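Local coordinates for TRAP solute Binding Protein (Uncultured marine bacterium, PDB 5I7I) that binds aromatic acids such as 3-hydroxybenzoate, probably as the solute-binding component of a TRAP transporter that takes them up, at residues N163-R168 and V201-V206; K45-K50 and I59-Y64; A112-T117 and C143-K148. One frame throughout, in Å; residues are numbered along the deposited sequence. Where two conformers were deposited one is given.

Interaction 1. Residues N163-R168 and V201-V206; sequences NGMKMR and VIDGMV. With 3HB (3-hydroxybenzoic acid), chain C.
The ligand pocket takes its arginine from the neighbouring strands 166-169 and 204-207, in which Arg168 and Val206 meet beside the carboxylate of 3-hydroxybenzoate. Arg168 NH1 donates to ligand O1' at 2.9 Å and Arg168 NH2 to ligand O2' at 2.7 Å, both bonds nearly straight, and the carboxylate carbon lies in the guanidinium plane. NH1 also reaches Val206 O, 3.1 Å away, in that same plane; together with the bond from NH2 to Met188 O this fixes the rotation of the group. CG stands anti to the backbone N (chi1 173°), and after one bend at chi2 the chain runs extended to the ligand. Arginine suits the place because its flat, multiply donating end can serve a carboxylate and backbone carbonyls at once, and a carboxylate-binding arginine is a hallmark of TRAP solute-binding proteins. The two strands are parallel neighbours in the mixed sheet of one lobe, with Met167 paired to Gly204 and Arg168 to Met205. Arg168 N donates to Gly204 O at 2.9 Å, and Val206 N to Arg168 O at 2.9 Å. The CB atoms of Arg168 and Met205 pack together on one face. On the other, Met167 SD sits 3.6 Å from Gly204 CA, where a CB on residue 204 would probably run into the sulfur, so glycine suits the place. Asp203 begins the pairing: its OD2 takes Lys166 N at 2.7 Å on the anti side, while Asp203 N donates to Lys166 O at 2.7 Å. A water joins the same OD2 to Gly164 O.

Interaction 2. Residues K45-K50 and I59-Y64; sequences KPWSEK and IKVEIY
The indole of Trp47 meets Val61 obliquely, CZ3 lying 3.9 Å from Val61 CG2, and the two side chains cross at about a right angle. The ring also packs edge-to-face with Phe240, and its NE1 is hydrogen-bonded to Asn261 O, so its polar edge is satisfied while its carbons extend the apolar layer. The other ring, Tyr64, belongs to the strand alone: Glu62 OE1 lies in the ring plane at its edge, accepting from Tyr64 OH. Between helix and sheet, Ser48 CB rests on Val61 CB at 3.7 Å; serine and valine are small enough to let the backbones come close here. Ile63 CD1 reaches further along the helix, to within 3.8 Å of Lys45 CA. These residues belong to a beta-alpha-beta crossover, strand 25-31, helix 38-54 and strand 59-64, in which residues 45-50 of the helix run nearly antiparallel to strand 59-64, at 161°. In the conformer described, Ser48 OG lies between the backbone N and the carbonyl carbon (chi1 77°), which brings it to Lys45 O at 2.7 Å. The hydroxyl thus finds its acceptor inside the helix, on an oxygen that also takes Glu49 N. Away from the strand, Lys45 NZ forms a salt bridge with Glu49 OE2 at 2.8 Å. One water joins the backbones, donating to Ser48 O at 2.8 Å and Ile59 O at 2.7 Å while accepting from Val61 N at 3.1 Å. Direct contact between helix and strand is thus largely apolar packing, with the polar linkage passing through a water, and the charged groups of Lys45 and Glu49 answer one another within the helix.

Interaction 3. Residues A112-T117 and C143-K148; sequences ASAEAT and CHAPGK
Van der Waals packing carries most of this contact: Thr117 sets both CB and CG2 at 3.6 Å from Cys143 SG, so the sulfur nestles against the carbon side of the threonine. With CG2 anti to the backbone N and OG1 beside it (chi1 -50°), methyl and hydroxyl serve different neighbours. Ala114 CB comes within 3.5 Å of Cys143 O and also lies against Ala145 N; a methyl fits where the chains are this close. Pro146 offers its ring, CG lying 3.6 Å from Ala112 O.

Hydrogen bonds hold each side in shape. Thr117 OG1 donates to Ser113 O at 2.8 Å, from above the carbonyl plane, and Ser113 is the N-cap, its OG accepting from Ala116 N at 3.0 Å. An alanine in place of Thr117 would lose the hydroxyl's bond to Ser113 O and would probably leave Cys143 SG less closely packed. In the loop, His144 ND1 donates to Ala145 O in the ring plane, which helps to hold the rotation of an imidazole that touches the ligand.

Water links the two sides, donating to Ala112 O at 3.1 Å and to His144 O at 2.9 Å.

The contact sets the start of helix 114-126 against the loop joining strand 136-143 to strand 148-151, with helix 264-287 touching Ser113, His144 and Ala145, and helix 325-339 lying against Ala112 and Thr117.

Overall arrangement
From the N terminus, interaction 2 comes first and closes the short loop between helix 38-54 and strand 59-64, at an outer edge of the five-stranded sheet. Interaction 3 follows, bringing residues 112-117 back to 143-148, where the chain leaves that sheet for the six-stranded one. Interaction 1 closes last, over a longer excursion that includes strand 184-187. The three are in series, none nesting or crossing. Interactions 1 and 2 lie on opposite sides of the chain's centre, their own centres 36 Å apart. Interactions 1 and 3 touch, Val206 CB packing on Lys148 O at 3.5 Å, and contribute Arg168 and His144 to the ligand pocket.

Interaction 1. Residues N163-R168 and V201-V206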
loop_
_atom_site.group_PDB
_atom_site.type_symbol
_atom_site.label_atom_id
_atom_site.label_comp_id
_atom_site.label_asym_id
_atom_site.label_seq_id
_atom_site.Cartn_x
_atom_site.Cartn_y
_atom_site.Cartn_z
ATOM N N ASN A 163 -5.169 8.189 22.696
ATOM C CA ASN A 163 -5.551 9.572 22.962
ATOM C C ASN A 163 -4.321 10.439 23.167
ATOM O O ASN A 163 -3.429 10.121 23.964
ATOM C CB ASN A 163 -6.446 9.643 24.196
ATOM C CG ASN A 163 -7.814 9.009 23.970
ATOM O OD1 ASN A 163 -8.243 8.798 22.828
ATOM N ND2 ASN A 163 -8.499 8.687 25.057
ATOM N N GLY A 164 -4.280 11.550 22.441
ATOM C CA GLY A 164 -3.198 12.502 22.550
ATOM C C GLY A 164 -1.956 12.135 21.766
ATOM O O GLY A 164 -1.039 12.953 21.679
ATOM N N MET A 165 -1.887 10.927 21.205
ATOM C CA MET A 165 -0.703 10.456 20.498
ATOM C C MET A 165 -0.746 10.936 19.057
ATOM O O MET A 165 -1.754 10.760 18.367
ATOM C CB MET A 165 -0.655 8.931 20.517
ATOM C CG MET A 165 -0.577 8.339 21.911
ATOM S SD MET A 165 1.071 8.419 22.646
ATOM C CE MET A 165 1.901 7.097 21.775
ATOM N N LYS A 166 0.345 11.541 18.604
ATOM C CA LYS A 166 0.446 11.996 17.224
ATOM C C LYS A 166 0.912 10.812 16.394
ATOM O O LYS A 166 2.052 10.364 16.534
ATOM C CB LYS A 166 1.402 13.176 17.112
ATOM C CG LYS A 166 0.845 14.413 17.817
ATOM C CD LYS A 166 1.791 15.582 17.827
ATOM C CE LYS A 166 3.030 15.237 18.577
ATOM N NZ LYS A 166 3.866 16.425 18.837
ATOM N N MET A 167 0.036 10.314 15.533
ATOM C CA MET A 167 0.243 9.044 14.845
ATOM C C MET A 167 0.238 9.268 13.345
ATOM O O MET A 167 -0.733 9.793 12.795
ATOM C CB MET A 167 -0.836 8.041 15.247
ATOM C CG MET A 167 -0.771 7.691 16.722
ATOM S SD MET A 167 0.754 6.801 17.186
ATOM C CE MET A 167 0.475 5.199 16.452
ATOM N N ARG A 168 1.318 8.868 12.691
ATOM C CA ARG A 168 1.414 8.985 11.241
ATOM C C ARG A 168 0.572 7.923 10.535
ATOM O O ARG A 168 0.565 6.748 10.922
ATOM C CB ARG A 168 2.865 8.844 10.786
ATOM C CG ARG A 168 3.068 8.790 9.281
ATOM C CD ARG A 168 3.030 7.387 8.691
ATOM N NE ARG A 168 3.255 7.454 7.253
ATOM C CZ ARG A 168 3.190 6.421 6.415
ATOM N NH1 ARG A 168 2.902 5.208 6.847
ATOM N NH2 ARG A 168 3.433 6.611 5.126
ATOM N N VAL A 201 8.113 14.971 16.228
ATOM C CA VAL A 201 6.923 15.488 15.535
ATOM C C VAL A 201 5.764 14.484 15.574
ATOM O O VAL A 201 4.591 14.870 15.461
ATOM C CB VAL A 201 7.256 15.851 14.067
ATOM C CG1 VAL A 201 6.011 15.773 13.144
ATOM C CG2 VAL A 201 7.820 17.244 13.962
ATOM N N ILE A 202 6.059 13.188 15.630
ATOM C CA ILE A 202 5.038 12.160 15.794
ATOM C C ILE A 202 5.489 11.259 16.932
ATOM O O ILE A 202 6.677 11.153 17.249
ATOM C CB ILE A 202 4.762 11.315 14.512
ATOM C CG1 ILE A 202 6.076 10.780 13.940
ATOM C CG2 ILE A 202 3.995 12.122 13.475
ATOM C CD1 ILE A 202 5.922 9.908 12.684
ATOM N N ASP A 203 4.514 10.602 17.541
ATOM C CA ASP A 203 4.761 9.627 18.587
ATOM C C ASP A 203 4.746 8.194 18.070
ATOM O O ASP A 203 5.108 7.266 18.806
ATOM C CB ASP A 203 3.686 9.794 19.670
ATOM C CG ASP A 203 3.619 11.230 20.228
ATOM O OD1 ASP A 203 4.656 11.738 20.702
ATOM O OD2 ASP A 203 2.539 11.873 20.182
ATOM N N GLY A 204 4.320 7.982 16.834
ATOM C CA GLY A 204 4.205 6.649 16.304
ATOM C C GLY A 204 3.579 6.716 14.932
ATOM O O GLY A 204 3.414 7.793 14.360
ATOM N N MET A 205 3.231 5.549 14.418
ATOM C CA MET A 205 2.764 5.454 13.043
ATOM C C MET A 205 2.075 4.121 12.847
ATOM O O MET A 205 2.261 3.172 13.620
ATOM C CB MET A 205 3.897 5.569 12.016
ATOM C CG MET A 205 4.874 4.398 12.011
ATOM S SD MET A 205 6.056 4.448 13.340
ATOM C CE MET A 205 7.055 3.034 12.865
ATOM N N VAL A 206 1.331 4.045 11.751
ATOM C CA VAL A 206 0.924 2.765 11.192
ATOM C C VAL A 206 1.729 2.482 9.933
ATOM O O VAL A 206 1.951 3.375 9.102
ATOM C CB VAL A 206 -0.592 2.638 10.946
ATOM C CG1 VAL A 206 -1.328 2.597 12.245
ATOM C CG2 VAL A 206 -1.093 3.724 10.049
HETATM C "C1'" 3HB C . 3.374 3.497 3.683
HETATM O "O1'" 3HB C . 2.774 3.256 4.762
HETATM O "O2'" 3HB C . 3.411 4.670 3.229
HETATM C C1 3HB C . 4.120 2.390 2.949
HETATM C C2 3HB C . 3.952 1.069 3.359
HETATM C C3 3HB C . 4.622 0.058 2.716
HETATM C C4 3HB C . 5.479 0.343 1.687
HETATM C C5 3HB C . 5.646 1.661 1.270
HETATM C C6 3HB C . 4.974 2.688 1.900
HETATM O O3 3HB C . 4.440 -1.240 3.136
HETATM O O HOH W 1 1.430 13.787 21.724
#

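Interaction 2. Residues K45-K50 and I59-Y64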
loop_
_atom_site.group_PDB
_atom_site.type_symbol
_atom_site.label_atom_id
_atom_site.label_comp_id
_atom_site.label_asym_id
_atom_site.label_seq_id
_atom_site.Cartn_x
_atom_site.Cartn_y
_atom_site.Cartn_z
ATOM N N LYS A 45 12.847 -5.475 -9.030
ATOM C CA LYS A 45 14.063 -6.063 -9.585
ATOM C C LYS A 45 13.793 -7.426 -10.191
ATOM O O LYS A 45 14.126 -7.631 -11.369
ATOM C CB LYS A 45 15.168 -6.083 -8.528
ATOM C CG LYS A 45 16.414 -6.857 -8.958
ATOM C CD LYS A 45 17.516 -6.737 -7.918
ATOM C CE LYS A 45 18.778 -7.492 -8.309
ATOM N NZ LYS A 45 18.600 -8.962 -8.245
ATOM N N PRO A 46 13.188 -8.384 -9.495
ATOM C CA PRO A 46 12.896 -9.658 -10.168
ATOM C C PRO A 46 11.891 -9.546 -11.297
ATOM O O PRO A 46 12.003 -10.292 -12.283
ATOM C CB PRO A 46 12.428 -10.582 -9.030
ATOM C CG PRO A 46 12.118 -9.659 -7.873
ATOM C CD PRO A 46 12.956 -8.444 -8.040
ATOM N N TRP A 47 10.916 -8.636 -11.202
ATOM C CA TRP A 47 10.015 -8.409 -12.325
ATOM C C TRP A 47 10.819 -8.002 -13.549
ATOM O O TRP A 47 10.627 -8.531 -14.658
ATOM C CB TRP A 47 8.983 -7.332 -11.954
ATOM C CG TRP A 47 7.983 -7.031 -13.000
ATOM C CD1 TRP A 47 6.803 -7.651 -13.188
ATOM C CD2 TRP A 47 8.067 -5.999 -13.993
ATOM N NE1 TRP A 47 6.137 -7.094 -14.260
ATOM C CE2 TRP A 47 6.900 -6.071 -14.764
ATOM C CE3 TRP A 47 9.022 -5.028 -14.300
ATOM C CZ2 TRP A 47 6.663 -5.218 -15.842
ATOM C CZ3 TRP A 47 8.780 -4.170 -15.359
ATOM C CH2 TRP A 47 7.612 -4.273 -16.115
ATOM N N SER A 48 11.735 -7.061 -13.363
ATOM C CA SER A 48 12.538 -6.585 -14.480
ATOM C C SER A 48 13.424 -7.690 -15.034
ATOM O O SER A 48 13.661 -7.738 -16.243
ATOM C CB SER A 48 13.351 -5.365 -14.054
ATOM O OG SER A 48 14.472 -5.732 -13.274
ATOM N N GLU A 49 13.903 -8.597 -14.180
ATOM C CA GLU A 49 14.726 -9.707 -14.665
ATOM C C GLU A 49 13.908 -10.701 -15.471
ATOM O O GLU A 49 14.410 -11.276 -16.448
ATOM C CB GLU A 49 15.379 -10.426 -13.496
ATOM C CG GLU A 49 16.401 -9.593 -12.799
ATOM C CD GLU A 49 16.756 -10.102 -11.416
ATOM O OE1 GLU A 49 16.035 -10.980 -10.888
ATOM O OE2 GLU A 49 17.774 -9.621 -10.872
ATOM N N LYS A 50 12.663 -10.952 -15.049
ATOM C CA LYS A 50 11.797 -11.847 -15.801
ATOM C C LYS A 50 11.447 -11.230 -17.147
ATOM O O LYS A 50 11.447 -11.925 -18.176
ATOM C CB LYS A 50 10.555 -12.182 -14.963
ATOM C CG LYS A 50 9.552 -13.159 -15.612
ATOM C CD LYS A 50 8.410 -13.540 -14.624
ATOM C CE LYS A 50 7.363 -14.497 -15.226
ATOM N NZ LYS A 50 6.651 -13.934 -16.413
ATOM N N ILE A 59 13.924 -5.873 -23.657
ATOM C CA ILE A 59 13.237 -4.896 -22.820
ATOM C C ILE A 59 14.057 -4.729 -21.552
ATOM O O ILE A 59 14.094 -5.626 -20.705
ATOM C CB ILE A 59 11.801 -5.316 -22.481
ATOM C CG1 ILE A 59 10.975 -5.579 -23.746
ATOM C CG2 ILE A 59 11.128 -4.227 -21.646
ATOM C CD1 ILE A 59 9.592 -6.187 -23.466
ATOM N N LYS A 60 14.676 -3.558 -21.405
ATOM C CA LYS A 60 15.615 -3.267 -20.325
ATOM C C LYS A 60 15.002 -2.212 -19.414
ATOM O O LYS A 60 14.845 -1.053 -19.815
ATOM C CB LYS A 60 16.919 -2.716 -20.891
ATOM C CG LYS A 60 17.720 -3.691 -21.714
ATOM C CD LYS A 60 19.049 -3.049 -22.149
ATOM C CE LYS A 60 20.050 -4.051 -22.691
ATOM N NZ LYS A 60 19.588 -4.711 -23.937
ATOM N N VAL A 61 14.720 -2.589 -18.179
ATOM C CA VAL A 61 14.245 -1.648 -17.176
ATOM C C VAL A 61 15.448 -1.092 -16.420
ATOM O O VAL A 61 16.295 -1.857 -15.937
ATOM C CB VAL A 61 13.262 -2.341 -16.224
ATOM C CG1 VAL A 61 12.738 -1.359 -15.179
ATOM C CG2 VAL A 61 12.137 -2.964 -17.008
ATOM N N GLU A 62 15.546 0.240 -16.348
ATOM C CA GLU A 62 16.517 0.938 -15.510
ATOM C C GLU A 62 15.790 1.372 -14.242
ATOM O O GLU A 62 14.812 2.118 -14.307
ATOM C CB GLU A 62 17.083 2.186 -16.200
ATOM C CG GLU A 62 17.872 1.986 -17.471
ATOM C CD GLU A 62 18.256 3.312 -18.167
ATOM O OE1 GLU A 62 17.734 4.434 -17.828
ATOM O OE2 GLU A 62 19.090 3.202 -19.085
ATOM N N ILE A 63 16.291 0.947 -13.095
ATOM C CA ILE A 63 15.591 1.140 -11.831
ATOM C C ILE A 63 16.193 2.333 -11.095
ATOM O O ILE A 63 17.370 2.301 -10.722
ATOM C CB ILE A 63 15.663 -0.126 -10.960
ATOM C CG1 ILE A 63 14.918 -1.266 -11.644
ATOM C CG2 ILE A 63 15.133 0.129 -9.559
ATOM C CD1 ILE A 63 15.037 -2.602 -10.952
ATOM N N TYR A 64 15.376 3.355 -10.846
ATOM C CA TYR A 64 15.788 4.548 -10.101
ATOM C C TYR A 64 15.002 4.637 -8.797
ATOM O O TYR A 64 13.852 5.118 -8.792
ATOM C CB TYR A 64 15.573 5.804 -10.949
ATOM C CG TYR A 64 16.378 5.788 -12.223
ATOM C CD1 TYR A 64 17.674 6.275 -12.241
ATOM C CD2 TYR A 64 15.859 5.266 -13.392
ATOM C CE1 TYR A 64 18.424 6.250 -13.390
ATOM C CE2 TYR A 64 16.602 5.235 -14.563
ATOM C CZ TYR A 64 17.896 5.723 -14.551
ATOM O OH TYR A 64 18.660 5.727 -15.692
HETATM O O HOH W 2 14.152 -5.656 -17.998
#

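Interaction 3. Residues A112-T117 and C143-K148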
loop_
_atom_site.group_PDB
_atom_site.type_symbol
_atom_site.label_atom_id
_atom_site.label_comp_id
_atom_site.label_asym_id
_atom_site.label_seq_id
_atom_site.Cartn_x
_atom_site.Cartn_y
_atom_site.Cartn_z
ATOM N N ALA A 112 -7.974 -8.865 4.297
ATOM C CA ALA A 112 -7.512 -10.191 4.693
ATOM C C ALA A 112 -6.012 -10.254 4.401
ATOM O O ALA A 112 -5.321 -9.235 4.508
ATOM C CB ALA A 112 -8.304 -11.264 3.949
ATOM N N SER A 113 -5.493 -11.410 4.007
ATOM C CA SER A 113 -4.098 -11.473 3.592
ATOM C C SER A 113 -3.848 -10.516 2.422
ATOM O O SER A 113 -4.762 -10.145 1.678
ATOM C CB SER A 113 -3.753 -12.889 3.142
ATOM O OG SER A 113 -4.465 -13.204 1.964
ATOM N N ALA A 114 -2.585 -10.135 2.235
ATOM C CA ALA A 114 -2.264 -9.360 1.038
ATOM C C ALA A 114 -2.537 -10.164 -0.223
ATOM O O ALA A 114 -2.952 -9.601 -1.238
ATOM C CB ALA A 114 -0.815 -8.882 1.056
ATOM N N GLU A 115 -2.355 -11.480 -0.172
ATOM C CA GLU A 115 -2.635 -12.314 -1.336
ATOM C C GLU A 115 -4.097 -12.193 -1.758
ATOM O O GLU A 115 -4.398 -12.009 -2.945
ATOM C CB GLU A 115 -2.303 -13.761 -0.996
ATOM C CG GLU A 115 -2.717 -14.774 -2.052
ATOM C CD GLU A 115 -2.326 -16.209 -1.699
ATOM O OE1 GLU A 115 -1.797 -16.464 -0.596
ATOM O OE2 GLU A 115 -2.538 -17.098 -2.561
ATOM N N ALA A 116 -5.020 -12.312 -0.793
ATOM C CA ALA A 116 -6.438 -12.241 -1.134
ATOM C C ALA A 116 -6.832 -10.824 -1.500
ATOM O O ALA A 116 -7.567 -10.600 -2.474
ATOM C CB ALA A 116 -7.280 -12.729 0.050
ATOM N N THR A 117 -6.361 -9.853 -0.722
ATOM C CA THR A 117 -6.809 -8.482 -0.900
ATOM C C THR A 117 -6.233 -7.885 -2.175
ATOM O O THR A 117 -6.877 -7.053 -2.817
ATOM C CB THR A 117 -6.464 -7.659 0.350
ATOM O OG1 THR A 117 -6.910 -8.351 1.531
ATOM C CG2 THR A 117 -7.186 -6.326 0.318
ATOM N N CYS A 143 -1.546 -4.633 -2.524
ATOM C CA CYS A 143 -1.491 -3.971 -1.232
ATOM C C CYS A 143 -0.569 -4.741 -0.310
ATOM O O CYS A 143 -0.173 -5.871 -0.598
ATOM C CB CYS A 143 -2.889 -3.831 -0.627
ATOM S SG CYS A 143 -3.714 -5.398 -0.305
ATOM N N HIS A 144 -0.279 -4.134 0.833
ATOM C CA HIS A 144 0.537 -4.769 1.850
ATOM C C HIS A 144 -0.325 -5.626 2.783
ATOM O O HIS A 144 -1.552 -5.513 2.836
ATOM C CB HIS A 144 1.391 -3.740 2.608
ATOM C CG HIS A 144 0.653 -2.601 3.263
ATOM N ND1 HIS A 144 -0.082 -2.743 4.424
ATOM C CD2 HIS A 144 0.646 -1.271 2.980
ATOM C CE1 HIS A 144 -0.536 -1.558 4.803
ATOM N NE2 HIS A 144 -0.095 -0.645 3.958
ATOM N N ALA A 145 0.324 -6.523 3.507
ATOM C CA ALA A 145 -0.372 -7.215 4.582
ATOM C C ALA A 145 -0.876 -6.187 5.588
ATOM O O ALA A 145 -0.343 -5.087 5.673
ATOM C CB ALA A 145 0.581 -8.192 5.255
ATOM N N PRO A 146 -1.920 -6.497 6.343
ATOM C CA PRO A 146 -2.502 -5.469 7.212
ATOM C C PRO A 146 -1.478 -4.728 8.053
ATOM O O PRO A 146 -0.564 -5.314 8.637
ATOM C CB PRO A 146 -3.490 -6.248 8.072
ATOM C CG PRO A 146 -3.919 -7.370 7.186
ATOM C CD PRO A 146 -2.668 -7.764 6.420
ATOM N N GLY A 147 -1.625 -3.420 8.096
ATOM C CA GLY A 147 -0.740 -2.605 8.894
ATOM C C GLY A 147 -0.884 -2.822 10.390
ATOM O O GLY A 147 -1.898 -3.318 10.892
ATOM N N LYS A 148 0.187 -2.452 11.100
ATOM C CA LYS A 148 0.275 -2.542 12.545
ATOM C C LYS A 148 0.503 -1.144 13.111
ATOM O O LYS A 148 0.848 -0.188 12.397
ATOM C CB LYS A 148 1.389 -3.509 12.956
ATOM C CG LYS A 148 1.105 -4.991 12.654
ATOM C CD LYS A 148 1.433 -5.439 11.219
ATOM C CE LYS A 148 0.977 -6.856 10.966
ATOM N NZ LYS A 148 1.143 -7.269 9.544
HETATM O O HOH W 3 -4.058 -6.947 2.878
#